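Local coordinates for putative capsid protein of prophage (Escherichia coli CFT073, PDB 3BQW), which probably builds the icosahedral shell of a phage head, as a prophage-encoded member of the phage major capsid protein E family, at residues A40-Q45 with L49-I54; L139-V144 with Y275-D280; H187-D192 with R215-F220. All coordinates share one frame; numbering follows the deposited sequence.

Contact 1: residues A40-Q45 with L49-I54; sequences ATFSTQ and LDTLDI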
# COMPACT_ATOMS: atom_id res chain seq x y z
N ALA A 40 -5.85 5.29 -11.78
CA ALA A 40 -6.26 6.41 -12.57
C ALA A 40 -5.17 7.46 -12.44
O ALA A 40 -4.76 7.81 -11.33
CB ALA A 40 -7.64 6.96 -12.11
N THR A 41 -4.69 7.95 -13.58
CA THR A 41 -3.70 9.02 -13.60
C THR A 41 -4.39 10.30 -14.06
O THR A 41 -5.13 10.29 -15.05
CB THR A 41 -2.50 8.68 -14.52
OG1 THR A 41 -2.96 8.35 -15.82
CG2 THR A 41 -1.69 7.51 -13.95
N PHE A 42 -4.16 11.39 -13.33
CA PHE A 42 -4.79 12.65 -13.63
C PHE A 42 -3.81 13.60 -14.32
O PHE A 42 -2.60 13.53 -14.10
CB PHE A 42 -5.40 13.27 -12.35
CG PHE A 42 -6.57 12.50 -11.82
CD1 PHE A 42 -7.86 12.94 -12.05
CD2 PHE A 42 -6.38 11.29 -11.17
CE1 PHE A 42 -8.95 12.20 -11.59
CE2 PHE A 42 -7.46 10.54 -10.72
CZ PHE A 42 -8.74 11.00 -10.93
N SER A 43 -4.35 14.48 -15.17
CA SER A 43 -3.57 15.53 -15.84
C SER A 43 -3.64 16.83 -15.06
O SER A 43 -3.05 17.84 -15.43
CB SER A 43 -4.12 15.76 -17.25
OG SER A 43 -5.54 15.90 -17.17
N THR A 44 -4.41 16.81 -13.98
CA THR A 44 -4.39 17.89 -12.99
C THR A 44 -3.56 17.46 -11.76
O THR A 44 -3.40 16.26 -11.46
CB THR A 44 -5.81 18.26 -12.59
OG1 THR A 44 -6.52 17.08 -12.21
CG2 THR A 44 -6.55 18.92 -13.77
N GLN A 45 -3.02 18.46 -11.08
CA GLN A 45 -2.25 18.26 -9.88
C GLN A 45 -3.07 17.54 -8.85
O GLN A 45 -2.59 16.61 -8.22
CB GLN A 45 -1.82 19.60 -9.31
CG GLN A 45 -1.00 19.50 -8.06
CD GLN A 45 -0.63 20.87 -7.51
OE1 GLN A 45 -1.22 21.88 -7.89
NE2 GLN A 45 0.33 20.90 -6.60
N LEU A 49 -12.24 13.54 -8.30
CA LEU A 49 -12.91 12.25 -8.16
C LEU A 49 -14.22 12.17 -8.95
O LEU A 49 -14.60 11.11 -9.42
CB LEU A 49 -13.19 11.93 -6.69
CG LEU A 49 -12.01 11.64 -5.76
CD1 LEU A 49 -12.52 11.35 -4.31
CD2 LEU A 49 -11.13 10.49 -6.28
N ASP A 50 -14.87 13.32 -9.07
CA ASP A 50 -16.08 13.54 -9.86
C ASP A 50 -15.92 13.24 -11.36
O ASP A 50 -16.92 13.13 -12.06
CB ASP A 50 -16.51 15.01 -9.70
CG ASP A 50 -15.35 16.00 -10.01
OD1 ASP A 50 -14.30 15.93 -9.32
OD2 ASP A 50 -15.46 16.80 -10.98
N THR A 51 -14.70 13.16 -11.86
CA THR A 51 -14.44 12.89 -13.26
C THR A 51 -14.20 11.41 -13.61
O THR A 51 -13.90 11.10 -14.76
CB THR A 51 -13.21 13.65 -13.75
OG1 THR A 51 -12.05 13.12 -13.12
CG2 THR A 51 -13.33 15.14 -13.48
N LEU A 52 -14.32 10.50 -12.66
CA LEU A 52 -13.96 9.11 -12.92
C LEU A 52 -15.05 8.40 -13.73
O LEU A 52 -16.24 8.61 -13.46
CB LEU A 52 -13.67 8.37 -11.61
CG LEU A 52 -12.30 8.66 -10.96
CD1 LEU A 52 -12.18 8.22 -9.48
CD2 LEU A 52 -11.24 8.01 -11.76
N ASP A 53 -14.64 7.59 -14.72
CA ASP A 53 -15.58 6.85 -15.58
C ASP A 53 -16.38 5.79 -14.78
O ASP A 53 -17.59 5.62 -14.98
CB ASP A 53 -14.86 6.22 -16.80
CG ASP A 53 -13.96 5.01 -16.43
OD1 ASP A 53 -13.19 5.06 -15.44
OD2 ASP A 53 -13.99 4.00 -17.18
N ILE A 54 -15.69 5.12 -13.86
CA ILE A 54 -16.31 4.17 -12.95
C ILE A 54 -17.15 4.90 -11.89
O ILE A 54 -16.62 5.65 -11.08
CB ILE A 54 -15.23 3.33 -12.25
CG1 ILE A 54 -14.85 2.13 -13.12
CG2 ILE A 54 -15.71 2.85 -10.91
CD1 ILE A 54 -14.57 2.44 -14.55
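Leu52 brings one methyl, CD2, against two apolar side chains of 40-45. Its nearer neighbour is Ala40, whose CB lies 3.8 Å from Leu52 CD2; on the same methyl, Phe42 contributes ring atom CZ, 4.0 Å from Leu52 CD2. The methyl meets the ring obliquely, and the two side chains run at about a right angle to each other. CG of Leu52 is anti to its own carbonyl carbon (chi1 -77°), which places it beside the backbone N, with CD2 turned to Ala40 and Phe42.

The chain turns back through only three intervening residues, from the end of strand 38-41 by way of the short strand 47-48 to a 3-10 segment at 49-51. The backbone of Ala40 bonds to Val293 and Tyr295, and that of Phe42 to Tyr295, in the neighbouring parallel strand 292-295 of a mixed sheet. The contact packs the returning loop against side chains at and just beyond the end of strand 38-41. Met59 also touches Leu52, and Ala294 touches Phe42.

A weakly polar approach completes the contact: Thr51 OG1 comes to the rim of the phenyl ring, near its plane, 3.6 Å from Phe42 CE1. That hydroxyl is held by a hydrogen bond to Met48 O, just before the segment. No hydrogen bond passes between the two segments, and inside 49-54 Leu52 N makes a weak bond to Leu49 O at 3.3 Å.

Contact 2: residues L139-V144 with Y275-D280; sequences LAVNAV and YFLEPD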
# COMPACT_ATOMS: atom_id res chain seq x y z
N LEU A 139 -1.16 4.10 3.45
CA LEU A 139 -2.39 4.82 3.23
C LEU A 139 -3.57 3.87 3.05
O LEU A 139 -4.62 4.12 3.59
CB LEU A 139 -2.24 5.75 2.02
CG LEU A 139 -1.39 7.01 2.23
CD1 LEU A 139 -1.17 7.75 0.90
CD2 LEU A 139 -2.00 7.91 3.26
N ALA A 140 -3.40 2.79 2.29
CA ALA A 140 -4.46 1.79 2.06
C ALA A 140 -4.94 1.09 3.35
O ALA A 140 -6.15 1.00 3.63
CB ALA A 140 -3.98 0.73 1.04
N VAL A 141 -3.99 0.61 4.14
CA VAL A 141 -4.31 -0.08 5.37
C VAL A 141 -4.97 0.89 6.36
O VAL A 141 -5.93 0.54 7.02
CB VAL A 141 -3.09 -0.75 6.03
CG1 VAL A 141 -3.50 -1.38 7.38
CG2 VAL A 141 -2.48 -1.81 5.10
N ASN A 142 -4.44 2.09 6.47
CA ASN A 142 -5.08 3.10 7.32
C ASN A 142 -6.52 3.43 6.90
O ASN A 142 -7.38 3.57 7.74
CB ASN A 142 -4.22 4.36 7.37
CG ASN A 142 -2.91 4.17 8.16
OD1 ASN A 142 -2.59 3.07 8.58
ND2 ASN A 142 -2.15 5.23 8.31
N ALA A 143 -6.77 3.56 5.61
CA ALA A 143 -8.11 3.85 5.13
C ALA A 143 -9.08 2.73 5.52
O ALA A 143 -10.13 2.99 6.07
CB ALA A 143 -8.11 4.06 3.62
N VAL A 144 -8.70 1.49 5.26
CA VAL A 144 -9.52 0.31 5.54
C VAL A 144 -9.78 0.14 7.03
O VAL A 144 -10.89 -0.20 7.42
CB VAL A 144 -8.85 -0.98 4.95
CG1 VAL A 144 -9.46 -2.26 5.54
CG2 VAL A 144 -8.95 -0.96 3.43
N TYR A 275 4.77 -2.23 11.72
CA TYR A 275 3.82 -3.04 10.95
C TYR A 275 2.82 -2.15 10.25
O TYR A 275 2.35 -1.16 10.80
CB TYR A 275 3.04 -3.99 11.86
CG TYR A 275 3.85 -5.12 12.41
CD1 TYR A 275 4.18 -6.21 11.61
CD2 TYR A 275 4.28 -5.11 13.73
CE1 TYR A 275 4.93 -7.26 12.12
CE2 TYR A 275 5.02 -6.15 14.24
CZ TYR A 275 5.34 -7.21 13.45
OH TYR A 275 6.08 -8.24 13.99
N PHE A 276 2.50 -2.50 9.02
CA PHE A 276 1.36 -1.91 8.33
C PHE A 276 0.08 -2.20 9.10
O PHE A 276 -0.72 -1.31 9.34
CB PHE A 276 1.23 -2.51 6.93
CG PHE A 276 2.25 -2.00 5.96
CD1 PHE A 276 2.23 -0.68 5.56
CD2 PHE A 276 3.20 -2.85 5.42
CE1 PHE A 276 3.17 -0.22 4.62
CE2 PHE A 276 4.11 -2.40 4.51
CZ PHE A 276 4.10 -1.09 4.11
N LEU A 277 -0.11 -3.46 9.44
CA LEU A 277 -1.25 -3.93 10.19
C LEU A 277 -0.75 -4.39 11.55
O LEU A 277 0.01 -5.35 11.63
CB LEU A 277 -1.92 -5.09 9.44
CG LEU A 277 -3.23 -5.66 10.00
CD1 LEU A 277 -4.35 -4.60 9.92
CD2 LEU A 277 -3.64 -6.97 9.28
N GLU A 278 -1.19 -3.71 12.60
CA GLU A 278 -0.82 -4.08 13.94
C GLU A 278 -1.16 -5.54 14.15
O GLU A 278 -2.21 -6.02 13.67
CB GLU A 278 -1.55 -3.24 14.97
CG GLU A 278 -0.99 -1.84 15.14
CD GLU A 278 0.52 -1.85 15.28
OE1 GLU A 278 1.03 -2.57 16.17
OE2 GLU A 278 1.19 -1.17 14.47
N PRO A 279 -0.28 -6.25 14.86
CA PRO A 279 -0.39 -7.70 14.94
C PRO A 279 -1.66 -8.21 15.59
O PRO A 279 -2.02 -9.34 15.34
CB PRO A 279 0.83 -8.10 15.76
CG PRO A 279 1.75 -6.95 15.72
CD PRO A 279 0.88 -5.75 15.62
N ASP A 280 -2.32 -7.37 16.39
CA ASP A 280 -3.56 -7.74 17.12
C ASP A 280 -4.85 -7.36 16.38
O ASP A 280 -5.94 -7.47 16.95
CB ASP A 280 -3.56 -7.15 18.54
CG ASP A 280 -3.59 -5.64 18.56
OD1 ASP A 280 -3.37 -4.99 17.50
OD2 ASP A 280 -3.80 -5.08 19.64
O HOH W 1 -0.44 1.23 8.58
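Val141 projects from the helix into the backbone of Phe276 and the side chain of Leu277. The long helix 113-146 that carries it is consistent with the spine helix of the HK97 fold shared by tailed-phage capsid proteins; its partner is the irregular loop between strands 273-275 and 281-285.

The two methyls of Val141 meet different parts of the loop. CG1 stands anti to the backbone N (chi1 176°) and meets the loop where its chain turns, 3.4 Å from Phe276 O. The same methyl also reaches a branch end of Leu277, with Val141 CG1 4.2 Å from Leu277 CD1. CG2, placed beside the backbone N, packs instead on the stem of the phenylalanine, 4.2 Å from Phe276 CB. The Val141 and Phe276 side chains cross at about a right angle. Beyond that stem the Phe276 ring meets the ring of Tyr266, while Tyr262 of strand 257-267 touches both Phe276 and Leu277. Leu277 extends with CG opposite its own nitrogen (chi1 -175°), which sends CD1 toward Val141 CG1. On the helix side, Phe31 of helix 30-35 also packs on Val141, so this buried valine is shared between the loop and a second helix.

The polar link lies one residue further along the helix and is indirect. A single water donates to both segments, which uses both of its protons. One hydrogen bond runs from the water oxygen to Asn142 OD1, 2.8 Å away. The other runs from the water oxygen to Phe276 O, 2.7 Å away.

Contact 3: residues H187-D192 with R215-F220; sequences HYPIYD and RTLRSF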
# COMPACT_ATOMS: atom_id res chain seq x y z
N HIS A 187 -14.65 -23.11 23.04
CA HIS A 187 -15.20 -21.95 22.36
C HIS A 187 -15.13 -22.09 20.83
O HIS A 187 -14.14 -22.58 20.28
CB HIS A 187 -14.46 -20.71 22.81
CG HIS A 187 -15.15 -19.45 22.43
ND1 HIS A 187 -14.64 -18.56 21.50
CD2 HIS A 187 -16.35 -18.95 22.83
CE1 HIS A 187 -15.49 -17.56 21.36
NE2 HIS A 187 -16.53 -17.77 22.15
N TYR A 188 -16.21 -21.68 20.17
CA TYR A 188 -16.28 -21.64 18.71
C TYR A 188 -16.02 -20.22 18.23
O TYR A 188 -16.94 -19.40 18.22
CB TYR A 188 -17.65 -22.14 18.23
CG TYR A 188 -17.86 -23.62 18.48
CD1 TYR A 188 -17.68 -24.55 17.46
CD2 TYR A 188 -18.21 -24.10 19.74
CE1 TYR A 188 -17.85 -25.91 17.69
CE2 TYR A 188 -18.40 -25.46 19.98
CZ TYR A 188 -18.21 -26.36 18.94
OH TYR A 188 -18.40 -27.70 19.16
N PRO A 189 -14.76 -19.91 17.86
CA PRO A 189 -14.45 -18.54 17.43
C PRO A 189 -15.13 -18.09 16.13
O PRO A 189 -15.26 -16.90 15.91
CB PRO A 189 -12.92 -18.55 17.29
CG PRO A 189 -12.57 -19.93 17.07
CD PRO A 189 -13.56 -20.76 17.83
N ILE A 190 -15.59 -19.03 15.31
CA ILE A 190 -16.35 -18.71 14.10
C ILE A 190 -17.58 -17.84 14.37
O ILE A 190 -17.95 -17.02 13.54
CB ILE A 190 -16.76 -20.01 13.31
CG1 ILE A 190 -17.13 -19.68 11.85
CG2 ILE A 190 -17.95 -20.79 13.98
CD1 ILE A 190 -17.19 -20.96 10.94
N TYR A 191 -18.21 -18.00 15.53
CA TYR A 191 -19.43 -17.26 15.82
C TYR A 191 -19.15 -15.81 16.19
O TYR A 191 -19.98 -14.93 15.96
CB TYR A 191 -20.30 -18.00 16.84
CG TYR A 191 -20.83 -19.28 16.23
CD1 TYR A 191 -21.77 -19.24 15.18
CD2 TYR A 191 -20.39 -20.53 16.68
CE1 TYR A 191 -22.25 -20.41 14.59
CE2 TYR A 191 -20.86 -21.70 16.11
CZ TYR A 191 -21.79 -21.64 15.05
OH TYR A 191 -22.26 -22.80 14.47
N ASP A 192 -17.96 -15.55 16.72
CA ASP A 192 -17.51 -14.17 16.88
C ASP A 192 -17.20 -13.55 15.54
O ASP A 192 -17.57 -12.40 15.27
CB ASP A 192 -16.29 -14.10 17.76
CG ASP A 192 -16.49 -14.74 19.12
OD1 ASP A 192 -17.53 -14.51 19.77
OD2 ASP A 192 -15.60 -15.49 19.52
N ARG A 215 -2.06 -16.50 15.78
CA ARG A 215 -1.63 -17.30 16.95
C ARG A 215 -2.82 -17.69 17.85
O ARG A 215 -3.00 -18.86 18.22
CB ARG A 215 -0.57 -16.50 17.74
CG ARG A 215 0.12 -17.23 18.87
CD ARG A 215 0.89 -16.29 19.84
NE ARG A 215 0.03 -15.45 20.69
CZ ARG A 215 -0.74 -15.90 21.69
NH1 ARG A 215 -0.78 -17.19 22.02
NH2 ARG A 215 -1.50 -15.05 22.39
N THR A 216 -3.63 -16.69 18.21
CA THR A 216 -4.78 -16.89 19.08
C THR A 216 -5.88 -17.74 18.43
O THR A 216 -6.36 -18.71 19.02
CB THR A 216 -5.36 -15.53 19.47
OG1 THR A 216 -4.33 -14.74 20.05
CG2 THR A 216 -6.55 -15.68 20.46
N LEU A 217 -6.28 -17.36 17.22
CA LEU A 217 -7.27 -18.11 16.46
C LEU A 217 -6.91 -19.58 16.35
O LEU A 217 -7.74 -20.46 16.55
CB LEU A 217 -7.47 -17.50 15.07
CG LEU A 217 -8.55 -18.14 14.17
CD1 LEU A 217 -9.92 -18.26 14.89
CD2 LEU A 217 -8.69 -17.35 12.88
N ARG A 218 -5.64 -19.84 16.08
CA ARG A 218 -5.05 -21.18 15.99
C ARG A 218 -5.14 -21.98 17.28
O ARG A 218 -5.25 -23.21 17.27
CB ARG A 218 -3.56 -21.00 15.63
CG ARG A 218 -2.94 -22.05 14.78
CD ARG A 218 -1.53 -21.59 14.35
NE ARG A 218 -0.65 -21.39 15.52
CZ ARG A 218 0.30 -20.46 15.60
NH1 ARG A 218 0.53 -19.64 14.60
NH2 ARG A 218 1.03 -20.36 16.70
N SER A 219 -5.05 -21.29 18.42
CA SER A 219 -5.08 -21.96 19.73
C SER A 219 -6.44 -22.55 20.10
O SER A 219 -6.54 -23.31 21.05
CB SER A 219 -4.64 -20.99 20.83
OG SER A 219 -5.62 -20.00 21.08
N PHE A 220 -7.49 -22.20 19.35
CA PHE A 220 -8.82 -22.77 19.56
C PHE A 220 -8.95 -24.10 18.84
O PHE A 220 -8.97 -24.14 17.62
CB PHE A 220 -9.92 -21.85 19.04
CG PHE A 220 -10.12 -20.61 19.87
CD1 PHE A 220 -10.83 -20.67 21.06
CD2 PHE A 220 -9.66 -19.38 19.43
CE1 PHE A 220 -11.03 -19.53 21.82
CE2 PHE A 220 -9.87 -18.24 20.18
CZ PHE A 220 -10.55 -18.32 21.39
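Pro189 and His187 both approach Phe220 from the same side of its ring plane, Pro189 over the face and His187 obliquely toward CE1, and these three residues account for most of the buried surface. Pro189 CB stands 4.0 Å above the plane of the Phe220 ring, displaced toward the rim. Pro189 CG comes within 3.8 Å of Phe220 CG, and the two side chains slide past each other in opposite directions. The same proline carbon touches the tip of a third side chain, with Pro189 CG 3.8 Å from Leu217 CD1.

His187 runs alongside Phe220, both pointing the same way. Extending its imidazole opposite the backbone N (chi1 -165°) brings His187 ND1 to 3.8 Å from Phe220 CE1. The pair is oblique, with planes at 48° and centroids 5.6 Å apart. Leu217 O lies in the plane of the phenyl ring, at its edge, and Trp179 meets that ring edge-to-face.

The contact joins the region leading into helix 190-198 to helix 211-218, through Leu217, and to the N-cap residue of helix 221-226, Phe220. Phe223 within the latter helix touches both Pro189 and Leu217.

His187 ND1 is buried against the phenyl ring with no polar partner in the model. No hydrogen bond crosses between the segments, so cohesion rests on apolar and ring surfaces.

How the contacts relate
From the N terminus, contact 1 comes first and closes a short loop: three residues separate 40-45 from 49-54, tying the loop after strand 47-48 to the end of strand 38-41. The chain then runs on to the long helix 113-146, where contact 2 opens, to close only 131 residues later on the loop ahead of strand 281-285. Contact 3 opens and closes within that span, joining the chain around the beginning of helix 190-198 to the last part of helix 211-218 and the approach to helix 221-226, so it nests in contact 2 and none cross. Contacts 1 and 3 lie on opposite sides of the chain's centre, their centres about 43 Å apart, with the more central contact 2 touching neither.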